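Long-range contacts in muramidase (Sodiomyces alcalophilus, PDB 6ZM8), which probably hydrolyses the beta-1,4 glycosidic bonds between N-acetylmuramic acid and N-acetylglucosamine in bacterial cell-wall peptidoglycan, as a family 25 lysozyme: residues A[1-6]-A[191-196]; A[31-36]-A[61-66]; A[68-73]-A[117-122]; A[157-162]-A[177-182]. All blocks are in the same frame, centred on the assembly; numbering follows the deposited sequence.

The chain begins on residues 1-6, which pair with residues 191-196 in interaction 1; this contact joins the first barrel strand to the last and encloses the other three, which follow in series without crossing. Interaction 2 closes a short loop of 24 residues, bringing the ends of strands 26-33 and 55-61 together. Interaction 3 opens directly afterwards and packs helix 69-78 on helix 110-128 outside the barrel; a Gln72 NE2 to Gln63 O hydrogen bond connects it to interaction 2. Interaction 4 pairs strands 157-160 and 178-182 across a helix-free connection. It adjoins interaction 1, strand 178-182 pairing antiparallel with strand 190-194, whereas interactions 2 and 3 occupy the other side of the chain's centre.

Interaction 1. Residues A[1-6]-A[191-196]; sequences RIPGFD and SNWFNG
Asn192 and Asp6 meet through their side chains beside an antiparallel strand pair that closes the barrel of this family 25 glycosidase. Asn192 ND2 donates to Asp6 OD2 over 2.9 Å, with the carboxylate oxygen nearly in the amide plane and using its anti lone pair, the one turned away from OD1. OD2 also accepts from Gln180 NE2 of strand 178-182, so two amides grip this buried oxygen.

The backbone ladder runs from Ile2 to Phe5. Ile2 and Phe194 form a hydrogen-bonded pair, with Phe194 N to Ile2 O at 2.8 Å and almost straight. Gly4 and Asn192 form the second such pair, but here the donor Asn192 N stands 47° above the plane of the Gly4 carbonyl. Pro3 with Trp193 and Phe5 with Ser191 are the non-hydrogen-bonded pairs. The side chains of Ile2, Asn192 and Phe194 share one face of the sheet, which helix 198-206 covers near Ile2 and Phe194.

On the other face, at the N-terminal end, the guanidinium of Arg1 lies flat on the Trp193 indole, its plane 8° from that of the ring. A bend at chi3 (43°) puts NE of Arg1 over the indole. This is a cation-pi stack: Arg1 CZ sits 3.7 Å from the centroid of the five-membered ring of Trp193. Arg1 CD adds a CH-pi contact to the same ring. The Trp193 ring, which also stacks with Tyr181, extends its six-membered part to the proline, where CZ3 of Trp193 lies 3.6 Å from CB of Pro3.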
loop_
_atom_site.group_PDB
_atom_site.type_symbol
_atom_site.label_atom_id
_atom_site.label_comp_id
_atom_site.label_asym_id
_atom_site.label_seq_id
_atom_site.Cartn_x
_atom_site.Cartn_y
_atom_site.Cartn_z
ATOM N N ARG A 1 10.044 3.125 15.941
ATOM C CA ARG A 1 8.914 3.112 15.073
ATOM C C ARG A 1 8.451 4.524 14.808
ATOM O O ARG A 1 8.673 5.370 15.681
ATOM C CB ARG A 1 7.799 2.413 15.846
ATOM C CG ARG A 1 7.105 1.315 15.126
ATOM C CD ARG A 1 6.500 0.300 16.082
ATOM N NE ARG A 1 5.842 0.927 17.224
ATOM C CZ ARG A 1 5.109 0.279 18.138
ATOM N NH1 ARG A 1 4.539 0.914 19.161
ATOM N NH2 ARG A 1 4.957 -1.027 18.035
ATOM N N ILE A 2 7.810 4.758 13.658
ATOM C CA ILE A 2 7.234 6.050 13.303
ATOM C C ILE A 2 5.752 5.859 13.064
ATOM O O ILE A 2 5.369 4.925 12.344
ATOM C CB ILE A 2 7.926 6.665 12.085
ATOM C CG1 ILE A 2 9.386 6.988 12.467
ATOM C CG2 ILE A 2 7.192 7.898 11.584
ATOM C CD1 ILE A 2 10.196 7.558 11.326
ATOM N N PRO A 3 4.879 6.735 13.594
ATOM C CA PRO A 3 3.447 6.614 13.329
ATOM C C PRO A 3 3.050 7.195 11.976
ATOM O O PRO A 3 3.568 8.231 11.549
ATOM C CB PRO A 3 2.783 7.440 14.462
ATOM C CG PRO A 3 3.878 8.168 15.122
ATOM C CD PRO A 3 5.155 7.834 14.536
ATOM N N GLY A 4 2.043 6.569 11.384
ATOM C CA GLY A 4 1.373 7.131 10.235
ATOM C C GLY A 4 -0.001 6.485 10.096
ATOM O O GLY A 4 -0.513 5.857 11.013
ATOM N N PHE A 5 -0.614 6.677 8.917
ATOM C CA PHE A 5 -2.015 6.300 8.773
ATOM C C PHE A 5 -2.334 6.126 7.283
ATOM O O PHE A 5 -1.486 6.326 6.418
ATOM C CB PHE A 5 -2.951 7.293 9.506
ATOM C CG PHE A 5 -3.086 8.684 8.938
ATOM C CD1 PHE A 5 -2.048 9.617 8.992
ATOM C CD2 PHE A 5 -4.294 9.095 8.399
ATOM C CE1 PHE A 5 -2.221 10.911 8.539
ATOM C CE2 PHE A 5 -4.487 10.398 7.954
ATOM C CZ PHE A 5 -3.448 11.310 8.043
ATOM N N ASP A 6 -3.574 5.722 7.007
ATOM C CA ASP A 6 -4.022 5.632 5.623
ATOM C C ASP A 6 -5.512 5.944 5.560
ATOM O O ASP A 6 -6.258 5.766 6.523
ATOM C CB ASP A 6 -3.693 4.268 4.964
ATOM C CG ASP A 6 -4.341 3.098 5.669
ATOM O OD1 ASP A 6 -5.556 2.870 5.406
ATOM O OD2 ASP A 6 -3.658 2.436 6.487
ATOM N N SER A 191 -4.583 3.043 11.167
ATOM C CA SER A 191 -3.324 3.446 11.771
ATOM C C SER A 191 -2.214 2.466 11.401
ATOM O O SER A 191 -2.432 1.254 11.407
ATOM C CB SER A 191 -3.428 3.490 13.296
ATOM O OG SER A 191 -4.494 4.353 13.701
ATOM N N ASN A 192 -1.028 3.023 11.138
ATOM C CA ASN A 192 0.137 2.248 10.748
ATOM C C ASN A 192 1.348 2.617 11.609
ATOM O O ASN A 192 1.525 3.754 12.038
ATOM C CB ASN A 192 0.532 2.539 9.290
ATOM C CG ASN A 192 -0.589 2.146 8.352
ATOM O OD1 ASN A 192 -0.964 0.981 8.285
ATOM N ND2 ASN A 192 -1.134 3.132 7.627
ATOM N N TRP A 193 2.237 1.628 11.748
ATOM C CA TRP A 193 3.613 1.846 12.191
ATOM C C TRP A 193 4.547 1.620 11.022
ATOM O O TRP A 193 4.391 0.649 10.273
ATOM C CB TRP A 193 4.018 0.873 13.297
ATOM C CG TRP A 193 3.241 1.002 14.571
ATOM C CD1 TRP A 193 2.505 0.034 15.174
ATOM C CD2 TRP A 193 3.100 2.168 15.417
ATOM N NE1 TRP A 193 1.939 0.484 16.336
ATOM C CE2 TRP A 193 2.236 1.808 16.495
ATOM C CE3 TRP A 193 3.595 3.473 15.368
ATOM C CZ2 TRP A 193 1.865 2.721 17.495
ATOM C CZ3 TRP A 193 3.223 4.371 16.352
ATOM C CH2 TRP A 193 2.382 3.996 17.399
ATOM N N PHE A 194 5.563 2.471 10.918
ATOM C CA PHE A 194 6.727 2.218 10.073
ATOM C C PHE A 194 7.839 1.669 10.962
ATOM O O PHE A 194 8.170 2.248 12.002
ATOM C CB PHE A 194 7.197 3.524 9.398
ATOM C CG PHE A 194 8.536 3.362 8.709
ATOM C CD1 PHE A 194 8.657 2.664 7.524
ATOM C CD2 PHE A 194 9.690 3.920 9.278
ATOM C CE1 PHE A 194 9.896 2.532 6.907
ATOM C CE2 PHE A 194 10.922 3.790 8.656
ATOM C CZ PHE A 194 11.026 3.103 7.483
ATOM N N ASN A 195 8.435 0.549 10.511
ATOM C CA ASN A 195 9.458 -0.174 11.270
ATOM C C ASN A 195 10.851 0.390 10.999
ATOM O O ASN A 195 11.670 -0.271 10.393
ATOM C CB ASN A 195 9.399 -1.646 10.879
ATOM C CG ASN A 195 10.268 -2.540 11.696
ATOM O OD1 ASN A 195 10.773 -2.122 12.747
ATOM N ND2 ASN A 195 10.438 -3.753 11.233
ATOM N N GLY A 196 11.122 1.551 11.510
ATOM C CA GLY A 196 12.420 2.156 11.360
ATOM C C GLY A 196 12.406 3.584 11.831
ATOM O O GLY A 196 11.386 4.079 12.330
#

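Interaction 2. Residues A[31-36]-A[61-66]; sequences ATEGTT and FAQPAA
Glu33 runs alongside Phe61 and ends against Gln63, so one side chain spans the contact. Glu33 CB lies 3.9 Å from Phe61 CB, as expected of a parallel bridge whose two side chains leave the same face of the sheet. Glu33 CG, anti to the backbone N (chi1 174°), passes 3.5 Å from Phe61 O. The chain stays extended, and Glu33 CD comes to 3.8 Å from Phe61 CD1, with the carboxylate plane turned 43° from that of the ring. At the tip the two oxygens part company. Glu33 OE2 accepts from Gln63 NE2 at 2.8 Å, met on its anti side with the donor 28° out of the carboxylate plane, while OE1 forms a salt bridge with Lys30.

Backbone bonds hold both chains in place: Phe61 N donates to Thr32 O, and Gly34 N reaches Phe61 O over 3.2 Å. Gly34, at positive phi, turns the chain out of the strand just beyond that bond. The arrangement belongs to a beta-alpha-beta crossover, in which strands 26-33 and 55-61, linked through helix 42-51, finish side by side at the C-terminal rim of the barrel, the end where TIM-barrel enzymes carry their active sites.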
loop_
_atom_site.group_PDB
_atom_site.type_symbol
_atom_site.label_atom_id
_atom_site.label_comp_id
_atom_site.label_asym_id
_atom_site.label_seq_id
_atom_site.Cartn_x
_atom_site.Cartn_y
_atom_site.Cartn_z
ATOM N N ALA A 31 -5.692 5.582 -4.400
ATOM C CA ALA A 31 -5.767 6.215 -5.713
ATOM C C ALA A 31 -6.754 5.487 -6.601
ATOM O O ALA A 31 -7.647 6.160 -7.201
ATOM C CB ALA A 31 -4.411 6.295 -6.382
ATOM N N THR A 32 -6.555 4.195 -6.840
ATOM C CA THR A 32 -7.224 3.474 -7.902
ATOM C C THR A 32 -7.689 2.110 -7.438
ATOM O O THR A 32 -7.210 1.559 -6.427
ATOM C CB THR A 32 -6.301 3.330 -9.140
ATOM O OG1 THR A 32 -5.027 2.837 -8.705
ATOM C CG2 THR A 32 -6.083 4.646 -9.852
ATOM N N GLU A 33 -8.589 1.531 -8.239
ATOM C CA GLU A 33 -9.026 0.154 -8.080
ATOM C C GLU A 33 -9.343 -0.392 -9.467
ATOM O O GLU A 33 -9.976 0.301 -10.288
ATOM C CB GLU A 33 -10.251 0.065 -7.155
ATOM C CG GLU A 33 -10.850 -1.330 -7.061
ATOM C CD GLU A 33 -11.905 -1.467 -5.986
ATOM O OE1 GLU A 33 -11.970 -0.594 -5.051
ATOM O OE2 GLU A 33 -12.646 -2.478 -6.102
ATOM N N GLY A 34 -8.888 -1.608 -9.750
ATOM C CA GLY A 34 -9.118 -2.133 -11.076
ATOM C C GLY A 34 -8.520 -1.243 -12.158
ATOM O O GLY A 34 -7.448 -0.709 -12.004
ATOM N N THR A 35 -9.266 -1.116 -13.280
ATOM C CA THR A 35 -8.839 -0.209 -14.359
ATOM C C THR A 35 -9.853 0.915 -14.568
ATOM O O THR A 35 -9.715 1.640 -15.561
ATOM C CB THR A 35 -8.569 -0.906 -15.673
ATOM O OG1 THR A 35 -9.773 -1.595 -16.049
ATOM C CG2 THR A 35 -7.422 -1.874 -15.581
ATOM N N THR A 36 -10.836 1.056 -13.689
ATOM C CA THR A 36 -12.032 1.965 -13.947
ATOM C C THR A 36 -12.239 2.917 -12.760
ATOM O O THR A 36 -13.019 3.874 -12.942
ATOM C CB THR A 36 -13.335 1.164 -14.282
ATOM O OG1 THR A 36 -13.485 0.316 -13.096
ATOM C CG2 THR A 36 -13.228 0.158 -15.444
ATOM N N PHE A 61 -6.169 -0.803 -5.167
ATOM C CA PHE A 61 -6.891 -2.011 -4.776
ATOM C C PHE A 61 -6.943 -2.977 -5.963
ATOM O O PHE A 61 -7.606 -2.715 -6.989
ATOM C CB PHE A 61 -8.289 -1.692 -4.241
ATOM C CG PHE A 61 -8.925 -2.909 -3.602
ATOM C CD1 PHE A 61 -9.537 -3.910 -4.345
ATOM C CD2 PHE A 61 -8.806 -3.098 -2.247
ATOM C CE1 PHE A 61 -10.026 -5.066 -3.736
ATOM C CE2 PHE A 61 -9.313 -4.229 -1.638
ATOM C CZ PHE A 61 -9.920 -5.218 -2.376
ATOM N N ALA A 62 -6.220 -4.089 -5.828
ATOM C CA ALA A 62 -6.115 -5.078 -6.883
ATOM C C ALA A 62 -7.464 -5.765 -7.160
ATOM O O ALA A 62 -8.177 -6.148 -6.237
ATOM C CB ALA A 62 -5.136 -6.151 -6.479
ATOM N N GLN A 63 -7.700 -5.995 -8.454
ATOM C CA GLN A 63 -8.845 -6.796 -8.917
ATOM C C GLN A 63 -8.307 -7.856 -9.869
ATOM O O GLN A 63 -8.340 -7.668 -11.095
ATOM C CB GLN A 63 -9.907 -5.898 -9.563
ATOM C CG GLN A 63 -10.668 -5.084 -8.529
ATOM C CD GLN A 63 -11.663 -5.895 -7.707
ATOM O OE1 GLN A 63 -11.825 -7.099 -7.925
ATOM N NE2 GLN A 63 -12.322 -5.221 -6.766
ATOM N N PRO A 64 -7.751 -8.951 -9.356
ATOM C CA PRO A 64 -6.965 -9.849 -10.215
ATOM C C PRO A 64 -7.741 -10.592 -11.287
ATOM O O PRO A 64 -7.094 -11.092 -12.222
ATOM C CB PRO A 64 -6.284 -10.823 -9.254
ATOM C CG PRO A 64 -6.150 -9.981 -7.983
ATOM C CD PRO A 64 -7.468 -9.233 -7.921
ATOM N N ALA A 65 -9.060 -10.708 -11.160
ATOM C CA ALA A 65 -9.849 -11.366 -12.192
ATOM C C ALA A 65 -10.283 -10.405 -13.303
ATOM O O ALA A 65 -10.752 -10.891 -14.326
ATOM C CB ALA A 65 -11.040 -12.098 -11.608
ATOM N N ALA A 66 -10.147 -9.112 -13.097
ATOM C CA ALA A 66 -10.759 -8.121 -14.005
ATOM C C ALA A 66 -9.873 -7.775 -15.180
ATOM O O ALA A 66 -10.380 -7.410 -16.251
ATOM C CB ALA A 66 -11.058 -6.852 -13.240
#

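Interaction 3. Residues A[68-73]-A[117-122]; sequences SGAAQA and IEDFVT
Phe120 lays its ring against the first turn of helix 69-78, with Ala73 CB over one face and the backbone of Gly69 beside it. A chi1 of -175° sets CG of Phe120 anti to the backbone N, and CD2 and CE2 of the ring come nearest the other helix. Ala73 CB makes a CH-pi contact, 4.0 Å from the ring centroid of Phe120 and 15° off the ring normal, although displaced toward the rim. Gly69 O approaches CD2 of Phe120 obliquely at 3.4 Å. Having no side chain, Gly69 brings its CA to 4.1 Å from the CA of Phe120, and the two short helical segments cross at -34° with axes only 7.2 Å apart. The ring of His60 and the side chain of Leu94 also meet Phe120.

One residue earlier, Asp119 reaches over the N-terminal end of helix 69-78. Asp119 OD2 accepts a weak bond from Ala70 N at 3.0 Å, and both carboxylate oxygens lie near Ala70 CB, Asp119 OD1 at 3.5 Å. A water links Asp119 to Gly69, accepting from Gly69 N and donating to Asp119 OD2. The carboxylate thus serves one amide directly but weakly (Ala70 N) and another through water (Gly69 N) at the start of a helix, where its negative charge would probably be favoured by the helix dipole. Ser68 is the N-cap itself, its OG accepting from Ala71 N at 2.9 Å.

Helices 69-78 and 110-128 follow neighbouring barrel strands, 55-61 and 93-95, and their packing is that of consecutive helices in the outer layer of a TIM barrel.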
loop_
_atom_site.group_PDB
_atom_site.type_symbol
_atom_site.label_atom_id
_atom_site.label_comp_id
_atom_site.label_asym_id
_atom_site.label_seq_id
_atom_site.Cartn_x
_atom_site.Cartn_y
_atom_site.Cartn_z
ATOM N N SER A 68 -5.254 -7.700 -16.443
ATOM C CA SER A 68 -3.906 -8.113 -16.098
ATOM C C SER A 68 -3.309 -7.223 -14.990
ATOM O O SER A 68 -3.692 -6.068 -14.791
ATOM C CB SER A 68 -3.015 -8.065 -17.320
ATOM O OG SER A 68 -2.773 -6.733 -17.702
ATOM N N GLY A 69 -2.264 -7.793 -14.369
ATOM C CA GLY A 69 -1.510 -7.006 -13.411
ATOM C C GLY A 69 -0.839 -5.802 -14.087
ATOM O O GLY A 69 -0.763 -4.720 -13.503
ATOM N N ALA A 70 -0.341 -5.999 -15.306
ATOM C CA ALA A 70 0.309 -4.898 -16.035
ATOM C C ALA A 70 -0.683 -3.773 -16.288
ATOM O O ALA A 70 -0.349 -2.598 -16.146
ATOM C CB ALA A 70 0.902 -5.398 -17.342
ATOM N N ALA A 71 -1.915 -4.117 -16.713
ATOM C CA ALA A 71 -2.896 -3.073 -17.010
ATOM C C ALA A 71 -3.200 -2.270 -15.757
ATOM O O ALA A 71 -3.370 -1.039 -15.800
ATOM C CB ALA A 71 -4.172 -3.675 -17.580
ATOM N N GLN A 72 -3.302 -2.951 -14.614
ATOM C CA GLN A 72 -3.606 -2.238 -13.368
ATOM C C GLN A 72 -2.402 -1.418 -12.884
ATOM O O GLN A 72 -2.610 -0.327 -12.340
ATOM C CB GLN A 72 -4.125 -3.219 -12.315
ATOM C CG GLN A 72 -5.582 -3.547 -12.646
ATOM C CD GLN A 72 -6.276 -4.509 -11.712
ATOM O OE1 GLN A 72 -6.185 -4.386 -10.478
ATOM N NE2 GLN A 72 -7.002 -5.432 -12.296
ATOM N N ALA A 73 -1.174 -1.914 -13.088
ATOM C CA ALA A 73 -0.021 -1.102 -12.729
ATOM C C ALA A 73 0.043 0.168 -13.574
ATOM O O ALA A 73 0.367 1.242 -13.053
ATOM C CB ALA A 73 1.259 -1.913 -12.902
ATOM N N ILE A 117 0.497 -10.919 -9.633
ATOM C CA ILE A 117 1.245 -9.985 -8.767
ATOM C C ILE A 117 2.597 -9.661 -9.413
ATOM O O ILE A 117 3.008 -8.504 -9.425
ATOM C CB ILE A 117 1.378 -10.564 -7.354
ATOM C CG1 ILE A 117 -0.009 -10.738 -6.711
ATOM C CG2 ILE A 117 2.276 -9.668 -6.498
ATOM C CD1 ILE A 117 0.003 -11.642 -5.486
ATOM N N GLU A 118 3.297 -10.688 -9.933
ATOM C CA GLU A 118 4.570 -10.444 -10.610
ATOM C C GLU A 118 4.398 -9.455 -11.753
ATOM O O GLU A 118 5.228 -8.561 -11.965
ATOM C CB GLU A 118 5.133 -11.775 -11.097
ATOM C CG GLU A 118 6.489 -11.632 -11.803
ATOM C CD GLU A 118 7.588 -11.168 -10.878
ATOM O OE1 GLU A 118 7.903 -11.882 -9.915
ATOM O OE2 GLU A 118 8.056 -10.039 -11.045
ATOM N N ASP A 119 3.331 -9.624 -12.541
ATOM C CA ASP A 119 3.094 -8.723 -13.660
ATOM C C ASP A 119 2.869 -7.286 -13.152
ATOM O O ASP A 119 3.402 -6.321 -13.717
ATOM C CB ASP A 119 1.906 -9.242 -14.475
ATOM C CG ASP A 119 1.762 -8.638 -15.849
ATOM O OD1 ASP A 119 2.745 -8.196 -16.429
ATOM O OD2 ASP A 119 0.596 -8.684 -16.351
ATOM N N PHE A 120 2.090 -7.135 -12.090
ATOM C CA PHE A 120 1.888 -5.797 -11.517
ATOM C C PHE A 120 3.218 -5.199 -11.044
ATOM O O PHE A 120 3.544 -4.045 -11.358
ATOM C CB PHE A 120 0.873 -5.869 -10.362
ATOM C CG PHE A 120 0.544 -4.503 -9.808
ATOM C CD1 PHE A 120 1.398 -3.850 -8.920
ATOM C CD2 PHE A 120 -0.632 -3.862 -10.188
ATOM C CE1 PHE A 120 1.102 -2.569 -8.456
ATOM C CE2 PHE A 120 -0.942 -2.590 -9.698
ATOM C CZ PHE A 120 -0.069 -1.947 -8.843
ATOM N N VAL A 121 3.964 -5.946 -10.238
ATOM C CA VAL A 121 5.130 -5.296 -9.613
ATOM C C VAL A 121 6.247 -5.061 -10.647
ATOM O O VAL A 121 6.974 -4.089 -10.526
ATOM C CB VAL A 121 5.641 -6.054 -8.369
ATOM C CG1 VAL A 121 4.508 -6.309 -7.374
ATOM C CG2 VAL A 121 6.322 -7.355 -8.705
ATOM N N THR A 122 6.445 -5.980 -11.610
ATOM C CA THR A 122 7.432 -5.741 -12.654
ATOM C C THR A 122 7.032 -4.539 -13.498
ATOM O O THR A 122 7.875 -3.698 -13.846
ATOM C CB THR A 122 7.603 -7.010 -13.497
ATOM O OG1 THR A 122 8.207 -8.015 -12.709
ATOM C CG2 THR A 122 8.461 -6.784 -14.718
HETATM O O HOH W 1 -1.273 -10.345 -15.170
#

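Interaction 4. Residues A[157-162]-A[177-182]; sequences LWIARY and TFWQYN
Leu157 O accepts from both Thr177 N and Phe178 N, opening the ladder between the parallel strands 157-160 and 178-182 of the barrel wall. No helix lies between these strands, or between 178-182 and 190-194, as in the (beta/alpha)5(beta)3 barrel of family 25. Across the ladder, Ile159 N donates to Phe178 O, Gln180 N to Ile159 O, and Arg161 N to Gln180 O. Next to Leu157, a water accepts from its N and is hydrogen-bonded to Thr177 OG1.

Two side chains continue the pairing past the strand. Trp179 NE1 donates to Arg161 O over 2.9 Å, meeting a lone pair in the carbonyl plane while the oxygen lies close to the plane of the indole. On the other face, Tyr162 OH donates to Gln180 OE1 over 2.7 Å, with the hydroxyl well above the amide plane (59° out of it). CG of Gln180 is anti to the backbone N (chi1 -164°) and the chain stays extended beyond it. OE1 has a second partner in Tyr135 OH, and NE2 is satisfied by Asp6 OD2, so both polar atoms of this buried amide are satisfied. Trp158 NE1 in turn donates to Asn192 OD1 of strand 190-194.

On the face that carries Gln180, Trp158 and Phe178 pack together. The pair is edge-to-face, the edge of Phe178 toward the face of Trp158 with planes 62° apart, and the centroids of the Phe178 ring and the five-membered ring of Trp158 are 5.6 Å apart. Between the two side chains the nearest approach is Phe178 CB to Trp158 CD1, 3.4 Å.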
loop_
_atom_site.group_PDB
_atom_site.type_symbol
_atom_site.label_atom_id
_atom_site.label_comp_id
_atom_site.label_asym_id
_atom_site.label_seq_id
_atom_site.Cartn_x
_atom_site.Cartn_y
_atom_site.Cartn_z
ATOM N N LEU A 157 6.978 -5.036 2.809
ATOM C CA LEU A 157 5.703 -5.566 3.295
ATOM C C LEU A 157 4.967 -4.547 4.151
ATOM O O LEU A 157 5.518 -4.001 5.111
ATOM C CB LEU A 157 5.989 -6.806 4.149
ATOM C CG LEU A 157 4.748 -7.460 4.782
ATOM C CD1 LEU A 157 3.802 -8.028 3.720
ATOM C CD2 LEU A 157 5.216 -8.546 5.753
ATOM N N TRP A 158 3.687 -4.379 3.818
ATOM C CA TRP A 158 2.726 -3.617 4.624
ATOM C C TRP A 158 1.682 -4.649 5.095
ATOM O O TRP A 158 0.824 -5.071 4.326
ATOM C CB TRP A 158 2.134 -2.494 3.790
ATOM C CG TRP A 158 1.157 -1.608 4.478
ATOM C CD1 TRP A 158 0.779 -1.585 5.788
ATOM C CD2 TRP A 158 0.411 -0.563 3.825
ATOM N NE1 TRP A 158 -0.177 -0.599 5.995
ATOM C CE2 TRP A 158 -0.420 0.029 4.800
ATOM C CE3 TRP A 158 0.324 -0.133 2.493
ATOM C CZ2 TRP A 158 -1.347 1.027 4.486
ATOM C CZ3 TRP A 158 -0.615 0.836 2.167
ATOM C CH2 TRP A 158 -1.435 1.404 3.161
ATOM N N ILE A 159 1.852 -5.103 6.331
ATOM C CA ILE A 159 1.038 -6.206 6.849
ATOM C C ILE A 159 -0.104 -5.643 7.685
ATOM O O ILE A 159 0.113 -4.706 8.458
ATOM C CB ILE A 159 1.925 -7.180 7.647
ATOM C CG1 ILE A 159 1.238 -8.514 7.916
ATOM C CG2 ILE A 159 2.487 -6.573 8.936
ATOM C CD1 ILE A 159 0.971 -9.323 6.665
ATOM N N ALA A 160 -1.274 -6.252 7.578
ATOM C CA ALA A 160 -2.422 -5.833 8.374
ATOM C C ALA A 160 -2.759 -6.916 9.413
ATOM O O ALA A 160 -2.967 -8.078 9.064
ATOM C CB ALA A 160 -3.621 -5.544 7.517
ATOM N N ARG A 161 -2.871 -6.476 10.670
ATOM C CA ARG A 161 -3.354 -7.349 11.749
ATOM C C ARG A 161 -3.722 -6.433 12.924
ATOM O O ARG A 161 -2.835 -5.776 13.491
ATOM C CB ARG A 161 -2.322 -8.364 12.202
ATOM C CG ARG A 161 -2.900 -9.332 13.236
ATOM C CD ARG A 161 -1.864 -10.195 13.886
ATOM N NE ARG A 161 -2.468 -11.239 14.661
ATOM C CZ ARG A 161 -1.956 -11.703 15.758
ATOM N NH1 ARG A 161 -0.931 -11.183 16.385
ATOM N NH2 ARG A 161 -2.463 -12.791 16.283
ATOM N N TYR A 162 -4.988 -6.397 13.274
ATOM C CA TYR A 162 -5.443 -5.478 14.330
ATOM C C TYR A 162 -5.410 -6.257 15.641
ATOM O O TYR A 162 -6.378 -6.915 16.045
ATOM C CB TYR A 162 -6.825 -4.901 14.035
ATOM C CG TYR A 162 -6.958 -4.207 12.707
ATOM C CD1 TYR A 162 -5.844 -3.849 11.919
ATOM C CD2 TYR A 162 -8.202 -3.930 12.207
ATOM C CE1 TYR A 162 -6.009 -3.266 10.682
ATOM C CE2 TYR A 162 -8.382 -3.350 10.963
ATOM C CZ TYR A 162 -7.277 -3.036 10.187
ATOM O OH TYR A 162 -7.499 -2.482 8.968
ATOM N N THR A 177 7.696 -3.685 6.900
ATOM C CA THR A 177 8.052 -2.287 6.716
ATOM C C THR A 177 6.982 -1.383 7.310
ATOM O O THR A 177 7.289 -0.426 8.038
ATOM C CB THR A 177 8.345 -2.013 5.234
ATOM O OG1 THR A 177 9.508 -2.763 4.858
ATOM C CG2 THR A 177 8.627 -0.543 4.979
ATOM N N PHE A 178 5.708 -1.678 6.999
ATOM C CA PHE A 178 4.585 -1.017 7.656
ATOM C C PHE A 178 3.696 -2.109 8.281
ATOM O O PHE A 178 3.562 -3.195 7.722
ATOM C CB PHE A 178 3.744 -0.211 6.650
ATOM C CG PHE A 178 4.512 0.896 5.960
ATOM C CD1 PHE A 178 4.748 2.100 6.608
ATOM C CD2 PHE A 178 4.975 0.723 4.658
ATOM C CE1 PHE A 178 5.406 3.133 5.948
ATOM C CE2 PHE A 178 5.643 1.745 4.011
ATOM C CZ PHE A 178 5.851 2.959 4.657
ATOM N N TRP A 179 3.042 -1.743 9.381
ATOM C CA TRP A 179 2.070 -2.612 10.057
ATOM C C TRP A 179 0.816 -1.783 10.302
ATOM O O TRP A 179 0.853 -0.777 11.027
ATOM C CB TRP A 179 2.640 -3.130 11.385
ATOM C CG TRP A 179 1.650 -3.853 12.255
ATOM C CD1 TRP A 179 0.480 -4.473 11.928
ATOM C CD2 TRP A 179 1.783 -3.967 13.690
ATOM N NE1 TRP A 179 -0.116 -4.988 13.042
ATOM C CE2 TRP A 179 0.640 -4.672 14.144
ATOM C CE3 TRP A 179 2.730 -3.546 14.626
ATOM C CZ2 TRP A 179 0.391 -4.908 15.497
ATOM C CZ3 TRP A 179 2.502 -3.779 15.952
ATOM C CH2 TRP A 179 1.337 -4.445 16.379
ATOM N N GLN A 180 -0.284 -2.188 9.659
ATOM C CA GLN A 180 -1.599 -1.587 9.885
ATOM C C GLN A 180 -2.213 -2.316 11.095
ATOM O O GLN A 180 -2.559 -3.489 11.006
ATOM C CB GLN A 180 -2.490 -1.748 8.665
ATOM C CG GLN A 180 -3.693 -0.806 8.715
ATOM C CD GLN A 180 -4.596 -1.113 7.537
ATOM O OE1 GLN A 180 -5.216 -2.196 7.502
ATOM N NE2 GLN A 180 -4.627 -0.246 6.549
ATOM N N TYR A 181 -2.306 -1.584 12.209
ATOM C CA TYR A 181 -2.606 -2.198 13.500
ATOM C C TYR A 181 -3.989 -1.823 14.050
ATOM O O TYR A 181 -4.413 -2.436 15.020
ATOM C CB TYR A 181 -1.491 -1.938 14.524
ATOM C CG TYR A 181 -1.343 -0.493 14.925
ATOM C CD1 TYR A 181 -0.610 0.411 14.147
ATOM C CD2 TYR A 181 -1.918 -0.018 16.093
ATOM C CE1 TYR A 181 -0.485 1.748 14.521
ATOM C CE2 TYR A 181 -1.793 1.301 16.477
ATOM C CZ TYR A 181 -1.095 2.197 15.675
ATOM O OH TYR A 181 -1.039 3.503 16.073
ATOM N N ASN A 182 -4.690 -0.874 13.421
ATOM C CA ASN A 182 -6.097 -0.670 13.733
ATOM C C ASN A 182 -6.752 0.037 12.546
ATOM O O ASN A 182 -6.078 0.529 11.651
ATOM C CB ASN A 182 -6.313 0.073 15.077
ATOM C CG ASN A 182 -5.858 1.509 15.059
ATOM O OD1 ASN A 182 -6.205 2.285 14.156
ATOM N ND2 ASN A 182 -5.101 1.897 16.073
HETATM O O HOH W 2 9.303 -5.511 4.632
#